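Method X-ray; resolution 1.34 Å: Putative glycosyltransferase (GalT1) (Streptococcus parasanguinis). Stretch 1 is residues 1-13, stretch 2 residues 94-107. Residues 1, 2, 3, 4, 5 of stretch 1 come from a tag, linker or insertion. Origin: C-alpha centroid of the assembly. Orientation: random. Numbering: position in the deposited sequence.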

# COMPACT_ATOMS: atom_id res chain seq x y z
N SER A 1 -24.12 -20.78 6.34
CA SER A 1 -24.13 -20.26 5.02
C SER A 1 -23.15 -19.13 4.87
O SER A 1 -22.94 -18.33 5.73
CB SER A 1 -25.53 -19.84 4.58
OG SER A 1 -25.92 -18.57 4.96
N GLU A 2 -22.58 -19.11 3.70
CA GLU A 2 -21.70 -18.06 3.28
C GLU A 2 -22.44 -16.73 3.27
O GLU A 2 -21.89 -15.77 3.62
CB GLU A 2 -21.12 -18.38 1.90
CG GLU A 2 -20.11 -19.52 1.99
CD GLU A 2 -19.37 -19.76 0.70
OE1 GLU A 2 -18.29 -20.34 0.82
OE2 GLU A 2 -19.81 -19.36 -0.35
N PHE A 3 -23.71 -16.71 2.90
CA PHE A 3 -24.48 -15.47 2.93
C PHE A 3 -24.48 -14.87 4.36
O PHE A 3 -24.28 -13.72 4.52
CB PHE A 3 -25.88 -15.68 2.45
CG PHE A 3 -26.73 -14.45 2.53
CD1 PHE A 3 -26.70 -13.50 1.55
CD2 PHE A 3 -27.60 -14.29 3.57
CE1 PHE A 3 -27.52 -12.38 1.63
CE2 PHE A 3 -28.40 -13.20 3.64
CZ PHE A 3 -28.33 -12.25 2.68
N GLU A 4 -24.68 -15.70 5.36
CA GLU A 4 -24.68 -15.25 6.73
C GLU A 4 -23.31 -14.73 7.16
O GLU A 4 -23.26 -13.75 7.81
CB GLU A 4 -25.15 -16.35 7.70
CG GLU A 4 -25.31 -15.80 9.09
CD GLU A 4 -25.61 -16.82 10.18
OE1 GLU A 4 -24.83 -17.74 10.44
OE2 GLU A 4 -26.61 -16.61 10.85
N LEU A 5 -22.25 -15.38 6.71
CA LEU A 5 -20.90 -14.83 6.95
C LEU A 5 -20.72 -13.49 6.26
O LEU A 5 -20.15 -12.56 6.82
CB LEU A 5 -19.83 -15.82 6.47
CG LEU A 5 -19.76 -17.15 7.22
CD1 LEU A 5 -18.76 -18.08 6.55
CD2 LEU A 5 -19.40 -16.93 8.68
N MET A 6 -21.18 -13.29 5.13
CA MET A 6 -21.09 -11.99 4.50
C MET A 6 -21.73 -10.90 5.37
O MET A 6 -21.16 -9.83 5.57
CB MET A 6 -21.79 -12.03 3.15
CG MET A 6 -21.02 -12.74 2.09
SD MET A 6 -20.97 -11.53 0.76
CE MET A 6 -21.50 -10.06 1.63
N LYS A 7 -22.92 -11.18 5.89
CA LYS A 7 -23.60 -10.23 6.77
C LYS A 7 -22.82 -9.98 8.05
O LYS A 7 -22.66 -8.83 8.48
CB LYS A 7 -25.01 -10.70 7.10
CG LYS A 7 -25.95 -10.74 5.91
CD LYS A 7 -25.99 -9.41 5.18
CE LYS A 7 -27.06 -9.41 4.10
NZ LYS A 7 -26.90 -8.28 3.15
N ARG A 8 -22.34 -11.05 8.68
CA ARG A 8 -21.58 -10.93 9.93
C ARG A 8 -20.31 -10.11 9.75
O ARG A 8 -19.94 -9.31 10.61
CB ARG A 8 -21.26 -12.31 10.50
CG ARG A 8 -22.49 -13.05 10.99
CD ARG A 8 -22.17 -14.48 11.38
NE ARG A 8 -21.16 -14.52 12.43
CZ ARG A 8 -20.37 -15.56 12.68
NH1 ARG A 8 -20.47 -16.67 11.95
NH2 ARG A 8 -19.48 -15.49 13.66
N LEU A 9 -19.64 -10.30 8.62
CA LEU A 9 -18.39 -9.59 8.33
C LEU A 9 -18.61 -8.09 8.11
O LEU A 9 -17.68 -7.30 8.21
CB LEU A 9 -17.67 -10.23 7.14
CG LEU A 9 -17.02 -11.58 7.46
CD1 LEU A 9 -16.71 -12.34 6.19
CD2 LEU A 9 -15.77 -11.38 8.30
N SER A 10 -19.85 -7.70 7.82
CA SER A 10 -20.14 -6.28 7.62
C SER A 10 -20.11 -5.50 8.93
O SER A 10 -20.28 -4.28 8.95
CB SER A 10 -21.47 -6.08 6.87
OG SER A 10 -22.59 -6.38 7.68
N GLU A 11 -19.88 -6.20 10.04
CA GLU A 11 -19.62 -5.54 11.32
C GLU A 11 -18.26 -4.84 11.32
O GLU A 11 -18.02 -3.93 12.12
CB GLU A 11 -19.70 -6.55 12.46
CG GLU A 11 -19.66 -5.93 13.85
CD GLU A 11 -20.10 -6.90 14.94
OE1 GLU A 11 -20.41 -6.44 16.06
OE2 GLU A 11 -20.14 -8.12 14.67
N ILE A 12 -17.36 -5.26 10.43
CA ILE A 12 -16.06 -4.61 10.32
C ILE A 12 -16.26 -3.23 9.71
O ILE A 12 -16.93 -3.07 8.68
CB ILE A 12 -15.06 -5.44 9.49
CG1 ILE A 12 -14.76 -6.77 10.19
CG2 ILE A 12 -13.75 -4.67 9.30
CD1 ILE A 12 -13.97 -7.77 9.35
N LYS A 13 -15.69 -2.22 10.35
CA LYS A 13 -15.93 -0.84 9.94
C LYS A 13 -14.66 -0.21 9.39
O LYS A 13 -13.69 0.01 10.12
CB LYS A 13 -16.46 -0.03 11.12
CG LYS A 13 -17.86 -0.47 11.54
CD LYS A 13 -18.31 0.18 12.84
CE LYS A 13 -17.62 -0.45 14.04
NZ LYS A 13 -17.90 -1.91 14.15
N TRP A 94 -13.10 -10.34 -3.87
CA TRP A 94 -13.06 -9.96 -2.47
C TRP A 94 -13.99 -10.79 -1.59
O TRP A 94 -13.64 -11.14 -0.46
CB TRP A 94 -13.30 -8.45 -2.29
CG TRP A 94 -12.06 -7.68 -2.64
CD1 TRP A 94 -11.89 -6.82 -3.69
CD2 TRP A 94 -10.81 -7.71 -1.94
NE1 TRP A 94 -10.61 -6.32 -3.68
CE2 TRP A 94 -9.93 -6.85 -2.62
CE3 TRP A 94 -10.35 -8.39 -0.80
CZ2 TRP A 94 -8.62 -6.64 -2.19
CZ3 TRP A 94 -9.05 -8.18 -0.38
CH2 TRP A 94 -8.20 -7.31 -1.08
N GLU A 95 -15.18 -11.12 -2.10
CA GLU A 95 -16.06 -11.97 -1.32
C GLU A 95 -15.45 -13.37 -1.16
O GLU A 95 -15.48 -13.94 -0.07
CB GLU A 95 -17.45 -12.05 -1.95
CG GLU A 95 -18.38 -12.94 -1.14
CD GLU A 95 -19.83 -12.92 -1.60
OE1 GLU A 95 -20.45 -11.84 -1.62
OE2 GLU A 95 -20.35 -14.00 -1.92
N ARG A 96 -14.87 -13.91 -2.23
CA ARG A 96 -14.18 -15.20 -2.11
C ARG A 96 -13.09 -15.12 -1.06
O ARG A 96 -12.90 -16.05 -0.26
CB ARG A 96 -13.57 -15.66 -3.43
CG ARG A 96 -14.57 -16.05 -4.51
CD ARG A 96 -15.16 -17.41 -4.21
NE ARG A 96 -16.33 -17.31 -3.37
CZ ARG A 96 -16.92 -18.35 -2.80
NH1 ARG A 96 -16.44 -19.57 -2.97
NH2 ARG A 96 -18.00 -18.18 -2.06
N HIS A 97 -12.37 -14.00 -1.06
CA HIS A 97 -11.27 -13.80 -0.14
C HIS A 97 -11.72 -13.79 1.30
O HIS A 97 -11.19 -14.53 2.13
CB HIS A 97 -10.54 -12.49 -0.46
CG HIS A 97 -9.53 -12.09 0.57
ND1 HIS A 97 -8.27 -12.64 0.62
CD2 HIS A 97 -9.61 -11.23 1.61
CE1 HIS A 97 -7.61 -12.12 1.64
NE2 HIS A 97 -8.40 -11.26 2.26
N PHE A 98 -12.69 -12.94 1.63
CA PHE A 98 -13.04 -12.85 3.04
C PHE A 98 -13.87 -14.04 3.53
O PHE A 98 -13.90 -14.31 4.72
CB PHE A 98 -13.59 -11.48 3.46
CG PHE A 98 -14.89 -11.07 2.82
CD1 PHE A 98 -14.98 -9.86 2.15
CD2 PHE A 98 -16.02 -11.85 2.94
CE1 PHE A 98 -16.18 -9.45 1.58
CE2 PHE A 98 -17.23 -11.45 2.38
CZ PHE A 98 -17.30 -10.24 1.70
N LEU A 99 -14.49 -14.77 2.61
CA LEU A 99 -15.13 -16.02 2.98
C LEU A 99 -14.09 -17.10 3.31
O LEU A 99 -14.20 -17.82 4.31
CB LEU A 99 -16.11 -16.49 1.89
CG LEU A 99 -17.41 -15.68 1.81
CD1 LEU A 99 -18.27 -16.13 0.62
CD2 LEU A 99 -18.20 -15.78 3.11
N LYS A 100 -13.05 -17.19 2.48
CA LYS A 100 -11.94 -18.11 2.76
C LYS A 100 -11.33 -17.81 4.13
O LYS A 100 -11.01 -18.72 4.90
CB LYS A 100 -10.89 -18.00 1.67
CG LYS A 100 -9.64 -18.81 1.93
CD LYS A 100 -8.65 -18.67 0.77
CE LYS A 100 -7.37 -19.47 1.03
NZ LYS A 100 -6.43 -19.38 -0.13
N TYR A 101 -11.24 -16.53 4.46
CA TYR A 101 -10.60 -16.12 5.70
C TYR A 101 -11.60 -15.58 6.72
O TYR A 101 -11.27 -14.70 7.52
CB TYR A 101 -9.56 -15.06 5.38
CG TYR A 101 -8.40 -15.61 4.59
CD1 TYR A 101 -7.57 -16.59 5.14
CD2 TYR A 101 -8.12 -15.15 3.31
CE1 TYR A 101 -6.49 -17.09 4.43
CE2 TYR A 101 -7.04 -15.65 2.59
CZ TYR A 101 -6.23 -16.62 3.16
OH TYR A 101 -5.16 -17.12 2.45
N SER A 102 -12.82 -16.10 6.71
CA SER A 102 -13.87 -15.57 7.58
C SER A 102 -13.46 -15.67 9.04
O SER A 102 -13.71 -14.75 9.82
CB SER A 102 -15.21 -16.28 7.34
OG SER A 102 -15.13 -17.65 7.65
N GLU A 103 -12.84 -16.78 9.41
CA GLU A 103 -12.46 -16.99 10.80
C GLU A 103 -11.39 -15.98 11.20
O GLU A 103 -11.40 -15.46 12.31
CB GLU A 103 -11.96 -18.43 11.00
CG GLU A 103 -11.54 -18.75 12.43
CD GLU A 103 -11.19 -20.21 12.62
OE1 GLU A 103 -11.51 -21.02 11.73
OE2 GLU A 103 -10.59 -20.55 13.67
N PHE A 104 -10.48 -15.70 10.27
CA PHE A 104 -9.43 -14.73 10.50
C PHE A 104 -10.03 -13.35 10.71
O PHE A 104 -9.73 -12.66 11.69
CB PHE A 104 -8.45 -14.72 9.33
CG PHE A 104 -7.26 -13.83 9.53
CD1 PHE A 104 -6.06 -14.35 9.98
CD2 PHE A 104 -7.33 -12.47 9.26
CE1 PHE A 104 -4.96 -13.54 10.17
CE2 PHE A 104 -6.23 -11.65 9.44
CZ PHE A 104 -5.04 -12.19 9.89
N TYR A 105 -10.90 -12.94 9.79
CA TYR A 105 -11.50 -11.62 9.87
C TYR A 105 -12.43 -11.47 11.07
O TYR A 105 -12.42 -10.44 11.74
CB TYR A 105 -12.22 -11.26 8.58
CG TYR A 105 -11.28 -10.82 7.48
CD1 TYR A 105 -10.59 -9.61 7.58
CD2 TYR A 105 -11.08 -11.60 6.34
CE1 TYR A 105 -9.73 -9.20 6.59
CE2 TYR A 105 -10.21 -11.19 5.33
CZ TYR A 105 -9.54 -9.99 5.47
OH TYR A 105 -8.68 -9.56 4.48
N LEU A 106 -13.22 -12.49 11.36
CA LEU A 106 -14.18 -12.41 12.46
C LEU A 106 -13.50 -12.36 13.83
O LEU A 106 -14.06 -11.82 14.79
CB LEU A 106 -15.17 -13.58 12.41
CG LEU A 106 -16.23 -13.50 11.31
CD1 LEU A 106 -16.94 -14.83 11.16
CD2 LEU A 106 -17.22 -12.38 11.60
N ASN A 107 -12.29 -12.91 13.92
CA ASN A 107 -11.64 -13.09 15.21
C ASN A 107 -10.46 -12.15 15.47
O ASN A 107 -10.22 -11.76 16.61
CB ASN A 107 -11.21 -14.55 15.39
CG ASN A 107 -12.40 -15.49 15.52
OD1 ASN A 107 -13.34 -15.22 16.27
ND2 ASN A 107 -12.37 -16.59 14.78

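The two stretches bury 653 Å² between them, and most of that contact is apolar. The helix 2-9 runs at 27° to helix 102-107 and at 90° to helix 94-100, so it lies along one and across the other, with axes 10.7 and 10.2 Å apart at closest approach. The nearest CA pairs, Glu-2 with Leu-99, Leu-5 with Ser-102 and Leu-9 with Leu-106, follow the same order along both stretches.

Leu-9 is the centre of the packing. Its chi1 (m) and chi2 (t) set a forked end among Phe-98, Ser-102, Tyr-105 and Leu-106, a knob in a hole: Leu-9 CD1 lies 3.4 Å from Phe-98 CD2, while Leu-9 CD2 lies 3.6 Å from Tyr-105 CB and 3.7 Å from Leu-106 CG. A branched aliphatic side chain, with no polar group to satisfy, suits this buried site. Leu-5, a tag residue, extends the layer, with Leu-5 CB 3.7 Å from Leu-99 CD2 and Leu-5 CD2 4.1 Å from Leu-106 CD1. The type I turn from Leu-9 to Ile-12, with Ile-12 N hydrogen-bonded to Leu-9 O at 3.0 Å, accompanies a further apolar contact, Ile-12 CD1 to Tyr-105 CB at 4.0 Å.

Only one hydrogen bond crosses between the stretches. Arg-96 NH2 donates to Glu-2 OE2 at 2.8 Å with an N-H...acceptor angle of 140°, and the pair is also a salt bridge. The carboxylate oxygen lies near the guanidinium plane, where the N-H groups point. Although CA-to-CB of Arg-96 points away, its side chain folds back through chi1 and chi2 (both m) and chi3 (p). Glu-2 also belongs to the tag, so this bond is not native. Arg-8 makes a different contact: Leu-106 CD1 sits over one face of its guanidinium, 3.6 Å from Arg-8 NH2, leaving the in-plane N-H directions clear of that methyl.

Several other polar groups are satisfied within their own stretch, and Tyr-101 OH elsewhere in the structure. His-97 NE2 and Tyr-105 OH are 2.8 Å apart in a hydrogen bond whose donor could be either; CA-to-CB of Tyr-105 points toward stretch 1, and its CB packs against Leu-9 CD2, while the ring leads off to the hydroxyl that meets His-97. Ser-10 OG donates to Lys-7 O at 2.6 Å. Met-6 N donates to Glu-2 O at 3.0 Å and Leu-9 N to Leu-5 O at 2.9 Å, and Leu-106 N reaches Ser-102 O at 2.8 Å, so the helices present largely self-satisfied backbones to the apolar contact.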